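Local coordinates for protein putative exotoxin (superantigen) (Streptococcus pyogenes, PDB 1TY0) that probably acts as a secreted superantigen toxin, engaging T-cell receptors through a surface that it can also use to dimerize, and binds zinc, at residues 55-60 against 190-194; 98-104 against 119-125; 18-22 against 135-140. All coordinates share one frame; numbering follows the deposited sequence.

Contact 1: residues 55-60 against 190-194; sequences EVESYI and YKDNK
Lys191 lays its side chain across the backbone of residues 55-57 and alone gives the largest share of the 383 Å² buried here. The contact joins the two domains of the superantigen fold: 55-60 leaves strand 51-55 of the OB-fold domain, and 190-194 holds the end of a 3-10 segment (190-192) and the loop leading to strand 195-197 in the beta-grasp domain. The lysine chain runs over Glu55 O through CG at 3.6 Å, and a bend at chi3 (59°) turns its end toward the Glu55 carboxylate. NZ meets Glu55 OE2 at 2.9 Å in a salt bridge that uses the anti lone pair, the one facing away from OE1. The same NZ also donates to a water that in turn donates to Val56 O, so the ammonium has at least two partners, a carboxylate oxygen and a water. Glu55 reaches it with a straight chain, CG anti to the backbone N (chi1 -175°).

The backbones are pinned by Glu57 N, which donates to Lys191 O at 2.9 Å, the donor standing 44° out of the carbonyl plane. Val56 CB rests against that same oxygen. Glu57 then runs alongside Asp192, its carboxylate beside the Asp192 CB. On the buried side, which Phe38 of strand 37-41 helps to close, Ile60 CG2 packs on Asn193 CB, while Ile60 CD1 ends 3.7 Å from Asp192 O.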
loop_
_atom_site.group_PDB
_atom_site.type_symbol
_atom_site.label_atom_id
_atom_site.label_comp_id
_atom_site.label_asym_id
_atom_site.label_seq_id
_atom_site.Cartn_x
_atom_site.Cartn_y
_atom_site.Cartn_z
ATOM N N GLU A 55 8.825 14.863 -2.900
ATOM C CA GLU A 55 10.131 15.294 -3.384
ATOM C C GLU A 55 10.122 15.310 -4.908
ATOM O O GLU A 55 9.680 14.352 -5.544
ATOM C CB GLU A 55 11.207 14.342 -2.869
ATOM C CG GLU A 55 12.624 14.755 -3.221
ATOM C CD GLU A 55 13.647 13.764 -2.707
ATOM O OE1 GLU A 55 13.718 13.569 -1.472
ATOM O OE2 GLU A 55 14.377 13.177 -3.537
ATOM N N VAL A 56 10.609 16.399 -5.492
ATOM C CA VAL A 56 10.620 16.524 -6.944
ATOM C C VAL A 56 11.926 17.060 -7.516
ATOM O O VAL A 56 12.855 17.412 -6.784
ATOM C CB VAL A 56 9.470 17.438 -7.432
ATOM C CG1 VAL A 56 8.117 16.781 -7.149
ATOM C CG2 VAL A 56 9.544 18.795 -6.733
ATOM N N GLU A 57 11.982 17.099 -8.843
ATOM C CA GLU A 57 13.143 17.609 -9.551
ATOM C C GLU A 57 13.146 19.130 -9.466
ATOM O O GLU A 57 12.170 19.737 -9.025
ATOM C CB GLU A 57 13.109 17.146 -11.013
ATOM C CG GLU A 57 13.621 15.725 -11.208
ATOM C CD GLU A 57 13.380 15.183 -12.611
ATOM O OE1 GLU A 57 13.332 15.982 -13.571
ATOM O OE2 GLU A 57 13.254 13.946 -12.752
ATOM N N SER A 58 14.247 19.744 -9.883
ATOM C CA SER A 58 14.375 21.193 -9.834
ATOM C C SER A 58 13.296 21.920 -10.639
ATOM O O SER A 58 12.760 21.386 -11.612
ATOM C CB SER A 58 15.753 21.608 -10.358
ATOM O OG SER A 58 16.788 20.884 -9.715
ATOM N N TYR A 59 12.983 23.137 -10.207
ATOM C CA TYR A 59 12.013 24.005 -10.870
ATOM C C TYR A 59 10.599 23.463 -11.067
ATOM O O TYR A 59 9.967 23.687 -12.102
ATOM C CB TYR A 59 12.603 24.466 -12.202
ATOM C CG TYR A 59 13.902 25.211 -12.000
ATOM C CD1 TYR A 59 13.918 26.455 -11.371
ATOM C CD2 TYR A 59 15.121 24.642 -12.369
ATOM C CE1 TYR A 59 15.118 27.117 -11.110
ATOM C CE2 TYR A 59 16.327 25.295 -12.114
ATOM C CZ TYR A 59 16.318 26.530 -11.484
ATOM O OH TYR A 59 17.507 27.181 -11.228
ATOM N N ILE A 60 10.106 22.761 -10.053
ATOM C CA ILE A 60 8.755 22.218 -10.075
ATOM C C ILE A 60 7.970 22.951 -8.996
ATOM O O ILE A 60 6.867 23.439 -9.237
ATOM C CB ILE A 60 8.747 20.697 -9.779
ATOM C CG1 ILE A 60 9.399 19.934 -10.937
ATOM C CG2 ILE A 60 7.316 20.215 -9.539
ATOM C CD1 ILE A 60 8.692 20.092 -12.254
ATOM N N TYR A 190 9.126 9.543 -11.168
ATOM C CA TYR A 190 7.994 10.431 -10.943
ATOM C C TYR A 190 8.375 11.778 -10.346
ATOM O O TYR A 190 7.519 12.634 -10.160
ATOM C CB TYR A 190 6.932 9.747 -10.057
ATOM C CG TYR A 190 6.411 8.433 -10.609
ATOM C CD1 TYR A 190 5.968 8.335 -11.927
ATOM C CD2 TYR A 190 6.349 7.287 -9.806
ATOM C CE1 TYR A 190 5.479 7.137 -12.442
ATOM C CE2 TYR A 190 5.859 6.073 -10.313
ATOM C CZ TYR A 190 5.426 6.010 -11.634
ATOM O OH TYR A 190 4.938 4.833 -12.149
ATOM N N LYS A 191 9.654 11.975 -10.043
ATOM C CA LYS A 191 10.074 13.252 -9.487
ATOM C C LYS A 191 9.893 14.379 -10.501
ATOM O O LYS A 191 9.873 15.549 -10.124
ATOM C CB LYS A 191 11.530 13.197 -9.016
ATOM C CG LYS A 191 11.728 12.339 -7.784
ATOM C CD LYS A 191 13.174 12.343 -7.310
ATOM C CE LYS A 191 13.648 13.746 -6.979
ATOM N NZ LYS A 191 14.980 13.709 -6.303
ATOM N N ASP A 192 9.756 14.044 -11.785
ATOM C CA ASP A 192 9.547 15.102 -12.772
ATOM C C ASP A 192 8.138 15.688 -12.664
ATOM O O ASP A 192 7.821 16.679 -13.324
ATOM C CB ASP A 192 9.799 14.610 -14.207
ATOM C CG ASP A 192 8.921 13.441 -14.603
ATOM O OD1 ASP A 192 7.834 13.269 -14.019
ATOM O OD2 ASP A 192 9.321 12.693 -15.525
ATOM N N ASN A 193 7.305 15.068 -11.830
ATOM C CA ASN A 193 5.932 15.523 -11.595
ATOM C C ASN A 193 5.197 15.785 -12.908
ATOM O O ASN A 193 4.371 16.693 -12.984
ATOM C CB ASN A 193 5.947 16.817 -10.760
ATOM C CG ASN A 193 4.661 17.032 -9.963
ATOM O OD1 ASN A 193 4.102 18.132 -9.944
ATOM N ND2 ASN A 193 4.203 15.996 -9.285
ATOM N N LYS A 194 5.498 14.998 -13.939
ATOM C CA LYS A 194 4.848 15.192 -15.235
ATOM C C LYS A 194 3.339 15.165 -15.084
ATOM O O LYS A 194 2.768 14.236 -14.511
ATOM C CB LYS A 194 5.305 14.136 -16.242
ATOM C CG LYS A 194 6.620 14.481 -16.912
ATOM C CD LYS A 194 6.923 13.549 -18.078
ATOM C CE LYS A 194 8.166 14.007 -18.824
ATOM N NZ LYS A 194 8.504 13.106 -19.961
HETATM O O HOH W 1 15.500 16.409 -6.128
#

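Contact 2: residues 98-104 against 119-125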
loop_
_atom_site.group_PDB
_atom_site.type_symbol
_atom_site.label_atom_id
_atom_site.label_comp_id
_atom_site.label_asym_id
_atom_site.label_seq_id
_atom_site.Cartn_x
_atom_site.Cartn_y
_atom_site.Cartn_z
ATOM N N ASN A 98 -13.118 18.098 -8.281
ATOM C CA ASN A 98 -12.373 16.868 -8.523
ATOM C C ASN A 98 -13.317 15.679 -8.658
ATOM O O ASN A 98 -13.164 14.667 -7.972
ATOM C CB ASN A 98 -11.383 16.622 -7.380
ATOM C CG ASN A 98 -10.353 17.730 -7.256
ATOM O OD1 ASN A 98 -9.620 18.018 -8.204
ATOM N ND2 ASN A 98 -10.293 18.359 -6.084
ATOM N N SER A 99 -14.293 15.813 -9.550
ATOM C CA SER A 99 -15.273 14.761 -9.784
ATOM C C SER A 99 -15.528 14.605 -11.278
ATOM O O SER A 99 -16.672 14.454 -11.714
ATOM C CB SER A 99 -16.582 15.100 -9.075
ATOM O OG SER A 99 -17.128 16.301 -9.590
ATOM N N GLU A 100 -14.453 14.653 -12.056
ATOM C CA GLU A 100 -14.542 14.512 -13.500
ATOM C C GLU A 100 -14.985 13.104 -13.873
ATOM O O GLU A 100 -14.604 12.125 -13.231
ATOM C CB GLU A 100 -13.187 14.804 -14.147
ATOM C CG GLU A 100 -12.660 16.198 -13.867
ATOM C CD GLU A 100 -13.585 17.276 -14.386
ATOM O OE1 GLU A 100 -13.799 17.337 -15.615
ATOM O OE2 GLU A 100 -14.102 18.061 -13.563
ATOM N N ASN A 101 -15.799 13.011 -14.916
ATOM C CA ASN A 101 -16.284 11.727 -15.389
ATOM C C ASN A 101 -15.994 11.634 -16.877
ATOM O O ASN A 101 -16.894 11.442 -17.697
ATOM C CB ASN A 101 -17.780 11.595 -15.106
ATOM C CG ASN A 101 -18.076 11.436 -13.624
ATOM O OD1 ASN A 101 -17.778 10.400 -13.026
ATOM N ND2 ASN A 101 -18.652 12.470 -13.020
ATOM N N SER A 102 -14.715 11.786 -17.210
ATOM C CA SER A 102 -14.259 11.729 -18.589
ATOM C C SER A 102 -13.922 10.296 -18.980
ATOM O O SER A 102 -13.453 9.505 -18.159
ATOM C CB SER A 102 -13.031 12.621 -18.775
ATOM O OG SER A 102 -12.614 12.628 -20.129
ATOM N N LYS A 103 -14.159 9.977 -20.246
ATOM C CA LYS A 103 -13.909 8.645 -20.776
ATOM C C LYS A 103 -12.437 8.453 -21.128
ATOM O O LYS A 103 -11.823 9.317 -21.752
ATOM C CB LYS A 103 -14.782 8.432 -22.016
ATOM C CG LYS A 103 -14.727 7.041 -22.618
ATOM C CD LYS A 103 -15.670 6.935 -23.809
ATOM C CE LYS A 103 -15.722 5.516 -24.353
ATOM N NZ LYS A 103 -16.645 5.393 -25.516
ATOM N N ILE A 104 -11.872 7.323 -20.713
ATOM C CA ILE A 104 -10.476 7.015 -21.009
ATOM C C ILE A 104 -10.432 5.782 -21.905
ATOM O O ILE A 104 -10.793 4.682 -21.490
ATOM C CB ILE A 104 -9.666 6.750 -19.718
ATOM C CG1 ILE A 104 -9.668 8.006 -18.843
ATOM C CG2 ILE A 104 -8.234 6.349 -20.069
ATOM C CD1 ILE A 104 -8.958 7.840 -17.511
ATOM N N ILE A 119 -11.837 0.247 -22.952
ATOM C CA ILE A 119 -12.763 1.317 -22.610
ATOM C C ILE A 119 -12.839 1.467 -21.093
ATOM O O ILE A 119 -13.279 0.560 -20.385
ATOM C CB ILE A 119 -14.180 1.035 -23.164
ATOM C CG1 ILE A 119 -14.110 0.801 -24.676
ATOM C CG2 ILE A 119 -15.098 2.210 -22.854
ATOM C CD1 ILE A 119 -15.443 0.463 -25.314
ATOM N N ASN A 120 -12.401 2.620 -20.604
ATOM C CA ASN A 120 -12.400 2.907 -19.176
ATOM C C ASN A 120 -11.778 1.796 -18.338
ATOM O O ASN A 120 -12.367 1.343 -17.354
ATOM C CB ASN A 120 -13.823 3.191 -18.688
ATOM C CG ASN A 120 -14.396 4.458 -19.285
ATOM O OD1 ASN A 120 -13.720 5.486 -19.345
ATOM N ND2 ASN A 120 -15.651 4.395 -19.722
ATOM N N PRO A 121 -10.581 1.330 -18.727
ATOM C CA PRO A 121 -9.903 0.269 -17.977
ATOM C C PRO A 121 -9.506 0.817 -16.609
ATOM O O PRO A 121 -9.375 0.074 -15.633
ATOM C CB PRO A 121 -8.699 -0.057 -18.854
ATOM C CG PRO A 121 -8.395 1.245 -19.507
ATOM C CD PRO A 121 -9.759 1.773 -19.868
ATOM N N ILE A 122 -9.319 2.132 -16.561
ATOM C CA ILE A 122 -8.965 2.834 -15.337
ATOM C C ILE A 122 -9.819 4.092 -15.268
ATOM O O ILE A 122 -10.421 4.503 -16.262
ATOM C CB ILE A 122 -7.474 3.255 -15.310
ATOM C CG1 ILE A 122 -7.183 4.240 -16.445
ATOM C CG2 ILE A 122 -6.586 2.022 -15.411
ATOM C CD1 ILE A 122 -5.807 4.871 -16.368
ATOM N N LYS A 123 -9.883 4.704 -14.095
ATOM C CA LYS A 123 -10.664 5.918 -13.953
ATOM C C LYS A 123 -9.875 6.986 -13.210
ATOM O O LYS A 123 -9.198 6.706 -12.219
ATOM C CB LYS A 123 -11.980 5.625 -13.224
ATOM C CG LYS A 123 -12.959 6.794 -13.233
ATOM C CD LYS A 123 -14.355 6.378 -12.791
ATOM C CE LYS A 123 -15.353 7.513 -12.986
ATOM N NZ LYS A 123 -16.751 7.088 -12.698
ATOM N N ILE A 124 -9.955 8.209 -13.720
ATOM C CA ILE A 124 -9.285 9.358 -13.124
ATOM C C ILE A 124 -10.344 10.448 -13.008
ATOM O O ILE A 124 -10.904 10.876 -14.015
ATOM C CB ILE A 124 -8.122 9.841 -14.013
ATOM C CG1 ILE A 124 -7.037 8.759 -14.057
ATOM C CG2 ILE A 124 -7.553 11.153 -13.481
ATOM C CD1 ILE A 124 -5.836 9.119 -14.907
ATOM N N ASP A 125 -10.614 10.881 -11.779
ATOM C CA ASP A 125 -11.635 11.894 -11.512
ATOM C C ASP A 125 -11.168 13.348 -11.491
ATOM O O ASP A 125 -11.991 14.266 -11.470
ATOM C CB ASP A 125 -12.338 11.568 -10.193
ATOM C CG ASP A 125 -13.221 10.335 -10.292
ATOM O OD1 ASP A 125 -13.452 9.851 -11.421
ATOM O OD2 ASP A 125 -13.691 9.853 -9.241
HETATM O O HOH W 2 -12.075 8.549 -15.811
#
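Asn120 and Ile104 grip each other at one end of this contact through two hydrogen bonds. Ile104 N donates to the side-chain oxygen Asn120 OD1 at 2.9 Å, almost straight at 171°, with the donor tilted 27° from the amide's carbonyl plane. In return Asn120 N donates to Ile104 O at 2.8 Å. With CG anti to the carbonyl carbon of Asn120 (chi1 -66°), OD1 is brought to the backbone of 103-104, where Asn120 OD1 lies 3.5 Å from Lys103 CA. At the far end Glu100 N donates to Asp125 O at 2.6 Å, in the carbonyl plane and on a lone pair. Glu100 O is approached in turn by Asp125 CA in a CA-H...O contact. Midway the backbones stand further apart and a water spans them, accepting from Ile124 N and probably donating to Ser102 O. Lys123 NZ reaches Asn101 OD1 only in a weak bond of 3.5 Å.

The apolar part centres on Ile104, the most heavily covered residue here. Its extended CG1-CD1 branch reaches toward 122-124, so that CD1 touches Ile124 CG1 at 4.1 Å and Ile122 CG1 at 4.2 Å. Phe201 and Phe204 of strand 201-209 lie against the same isoleucine, while Ile122 and Ile124 also pack on Phe134 of helix 131-146. Toward the surface, Lys103 stretches out and its CE lies obliquely against Ile119 CG2.

Paired at both ends and bridged by water between, the two segments flank the antiparallel hairpin of strands 105-110 and 113-119, which opens the beta-grasp domain; Ile104 sits about 7 Å, side chain to side chain, from His203, a zinc ligand of this protein, although no zinc is bound to this chain.

Contact 3: residues 18-22 against 135-140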
loop_
_atom_site.group_PDB
_atom_site.type_symbol
_atom_site.label_atom_id
_atom_site.label_comp_id
_atom_site.label_asym_id
_atom_site.label_seq_id
_atom_site.Cartn_x
_atom_site.Cartn_y
_atom_site.Cartn_z
ATOM N N TYR A 18 4.793 -2.346 -7.590
ATOM C CA TYR A 18 3.478 -1.802 -7.901
ATOM C C TYR A 18 2.265 -2.436 -7.207
ATOM O O TYR A 18 1.142 -1.979 -7.392
ATOM C CB TYR A 18 3.296 -1.776 -9.425
ATOM C CG TYR A 18 4.069 -0.645 -10.081
ATOM C CD1 TYR A 18 3.548 0.646 -10.118
ATOM C CD2 TYR A 18 5.336 -0.858 -10.630
ATOM C CE1 TYR A 18 4.266 1.706 -10.686
ATOM C CE2 TYR A 18 6.067 0.197 -11.201
ATOM C CZ TYR A 18 5.521 1.476 -11.223
ATOM O OH TYR A 18 6.226 2.519 -11.787
ATOM N N GLU A 19 2.482 -3.490 -6.424
ATOM C CA GLU A 19 1.387 -4.112 -5.669
ATOM C C GLU A 19 1.374 -3.302 -4.380
ATOM O O GLU A 19 1.859 -3.748 -3.346
ATOM C CB GLU A 19 1.699 -5.580 -5.367
ATOM C CG GLU A 19 1.325 -6.535 -6.491
ATOM C CD GLU A 19 -0.172 -6.752 -6.588
ATOM O OE1 GLU A 19 -0.758 -7.296 -5.624
ATOM O OE2 GLU A 19 -0.764 -6.378 -7.621
ATOM N N ILE A 20 0.810 -2.104 -4.460
ATOM C CA ILE A 20 0.806 -1.189 -3.333
ATOM C C ILE A 20 -0.425 -0.285 -3.310
ATOM O O ILE A 20 -1.113 -0.126 -4.317
ATOM C CB ILE A 20 2.076 -0.314 -3.413
ATOM C CG1 ILE A 20 2.148 0.673 -2.251
ATOM C CG2 ILE A 20 2.088 0.429 -4.735
ATOM C CD1 ILE A 20 3.426 1.484 -2.261
ATOM N N ILE A 21 -0.699 0.294 -2.147
ATOM C CA ILE A 21 -1.824 1.207 -1.970
ATOM C C ILE A 21 -1.249 2.617 -2.081
ATOM O O ILE A 21 -0.324 2.969 -1.354
ATOM C CB ILE A 21 -2.464 1.036 -0.574
ATOM C CG1 ILE A 21 -3.227 -0.291 -0.518
ATOM C CG2 ILE A 21 -3.396 2.210 -0.267
ATOM C CD1 ILE A 21 -4.440 -0.324 -1.406
ATOM N N PRO A 22 -1.797 3.446 -2.983
ATOM C CA PRO A 22 -1.277 4.808 -3.137
ATOM C C PRO A 22 -1.740 5.823 -2.107
ATOM O O PRO A 22 -2.751 5.630 -1.432
ATOM C CB PRO A 22 -1.745 5.192 -4.536
ATOM C CG PRO A 22 -3.088 4.521 -4.611
ATOM C CD PRO A 22 -2.822 3.154 -4.002
ATOM N N ASP A 135 0.011 5.975 -14.842
ATOM C CA ASP A 135 0.933 4.848 -14.943
ATOM C C ASP A 135 0.613 3.773 -13.907
ATOM O O ASP A 135 0.512 2.590 -14.231
ATOM C CB ASP A 135 2.374 5.361 -14.781
ATOM C CG ASP A 135 3.419 4.304 -15.094
ATOM O OD1 ASP A 135 3.123 3.370 -15.866
ATOM O OD2 ASP A 135 4.555 4.427 -14.584
ATOM N N PHE A 136 0.446 4.183 -12.657
ATOM C CA PHE A 136 0.122 3.234 -11.599
ATOM C C PHE A 136 -1.158 2.461 -11.906
ATOM O O PHE A 136 -1.189 1.233 -11.820
ATOM C CB PHE A 136 -0.052 3.959 -10.264
ATOM C CG PHE A 136 -0.686 3.112 -9.200
ATOM C CD1 PHE A 136 0.033 2.098 -8.574
ATOM C CD2 PHE A 136 -2.022 3.304 -8.855
ATOM C CE1 PHE A 136 -0.575 1.280 -7.613
ATOM C CE2 PHE A 136 -2.635 2.496 -7.903
ATOM C CZ PHE A 136 -1.911 1.482 -7.281
ATOM N N LYS A 137 -2.213 3.182 -12.270
ATOM C CA LYS A 137 -3.488 2.537 -12.549
ATOM C C LYS A 137 -3.445 1.603 -13.745
ATOM O O LYS A 137 -3.986 0.503 -13.686
ATOM C CB LYS A 137 -4.583 3.590 -12.723
ATOM C CG LYS A 137 -4.871 4.335 -11.426
ATOM C CD LYS A 137 -6.021 5.332 -11.544
ATOM C CE LYS A 137 -6.367 5.868 -10.156
ATOM N NZ LYS A 137 -7.387 6.953 -10.181
ATOM N N ILE A 138 -2.790 2.027 -14.821
ATOM C CA ILE A 138 -2.697 1.177 -16.001
ATOM C C ILE A 138 -1.835 -0.053 -15.722
ATOM O O ILE A 138 -2.158 -1.150 -16.170
ATOM C CB ILE A 138 -2.133 1.945 -17.218
ATOM C CG1 ILE A 138 -2.143 1.036 -18.452
ATOM C CG2 ILE A 138 -0.731 2.428 -16.929
ATOM C CD1 ILE A 138 -1.849 1.768 -19.741
ATOM N N ARG A 139 -0.745 0.106 -14.978
ATOM C CA ARG A 139 0.080 -1.066 -14.675
ATOM C C ARG A 139 -0.721 -2.056 -13.841
ATOM O O ARG A 139 -0.671 -3.265 -14.076
ATOM C CB ARG A 139 1.360 -0.674 -13.930
ATOM C CG ARG A 139 2.349 0.066 -14.808
ATOM C CD ARG A 139 3.714 0.186 -14.156
ATOM N NE ARG A 139 4.487 1.247 -14.792
ATOM C CZ ARG A 139 5.798 1.211 -15.001
ATOM N NH1 ARG A 139 6.512 0.153 -14.636
ATOM N NH2 ARG A 139 6.395 2.250 -15.563
ATOM N N GLN A 140 -1.469 -1.550 -12.865
ATOM C CA GLN A 140 -2.283 -2.431 -12.041
ATOM C C GLN A 140 -3.303 -3.170 -12.910
ATOM O O GLN A 140 -3.531 -4.367 -12.729
ATOM C CB GLN A 140 -2.996 -1.638 -10.949
ATOM C CG GLN A 140 -2.261 -1.635 -9.613
ATOM C CD GLN A 140 -2.147 -3.026 -9.010
ATOM O OE1 GLN A 140 -3.071 -3.831 -9.105
ATOM N NE2 GLN A 140 -1.015 -3.309 -8.371
#
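The Tyr18 ring carries Arg139 on one face: the methylene CD stands over the ring centre, 3.7 Å from the centroid and 11° off the normal, a CH-pi contact. Beyond it the guanidinium continues over the phenol, its plane only 20° from that of the ring, with Tyr18 OH above the guanidinium centre. At the ring edge, Tyr18 CD1 meets Phe136 CD1 at 4.1 Å. Phe136 in turn has Ile20 O at its edge, 3.5 Å from CZ, while Pro22 CD approaches CZ obliquely and Ile20 CG2 touches CE1.

Asp135, one turn earlier on the helix, helps fix the rotation of the guanidinium: Arg139 NE donates to Asp135 OD1 at 2.7 Å, close to the guanidinium plane, NH2 adds a weak bond to OD2, and Asp176 forms a second salt bridge with NH1. Helix 131-146 is the long helix of the beta-grasp domain, and 18-22 links helix 5-18 to strand 23-26 of the OB-fold domain, so this buried contact lies at the interface of the two superantigen domains. Tyr18 OH and Asp135 OD2 are both hydrogen-bonded to Tyr190 OH.

Gln140, its OE1 bonded to Gln144, secures the turn centred on Glu19, an inverse gamma turn. A bend at chi2 (-63°) swings its amide toward the segment, and NE2 donates both to Tyr18 O at 2.7 Å and to Glu19 OE2 at 3.2 Å. Both acceptors lie close to the amide plane. Phe79 of the second subunit packs against Glu19 and Gln140, and Glu19 O accepts from Arg183 of that subunit.

How the contacts relate
From the N terminus, residues 18-22 come first, and helix 131-146 closes their loop (contact 3). Residues 55-60 follow inside that loop but pair only with 190-194, beyond the helix, so contacts 1 and 3 cross and tie the OB-fold domain to the beta-grasp domain twice. Contact 2 closes a short loop around the hairpin 105-110/113-119 and is enclosed by both larger ones. Contacts 1 and 3 meet at Tyr190. Contact 2 joins contact 3 on the helix, where Lys137 NZ probably donates to Lys123 O, but stays about 10 Å from contact 1 at the nearest atoms.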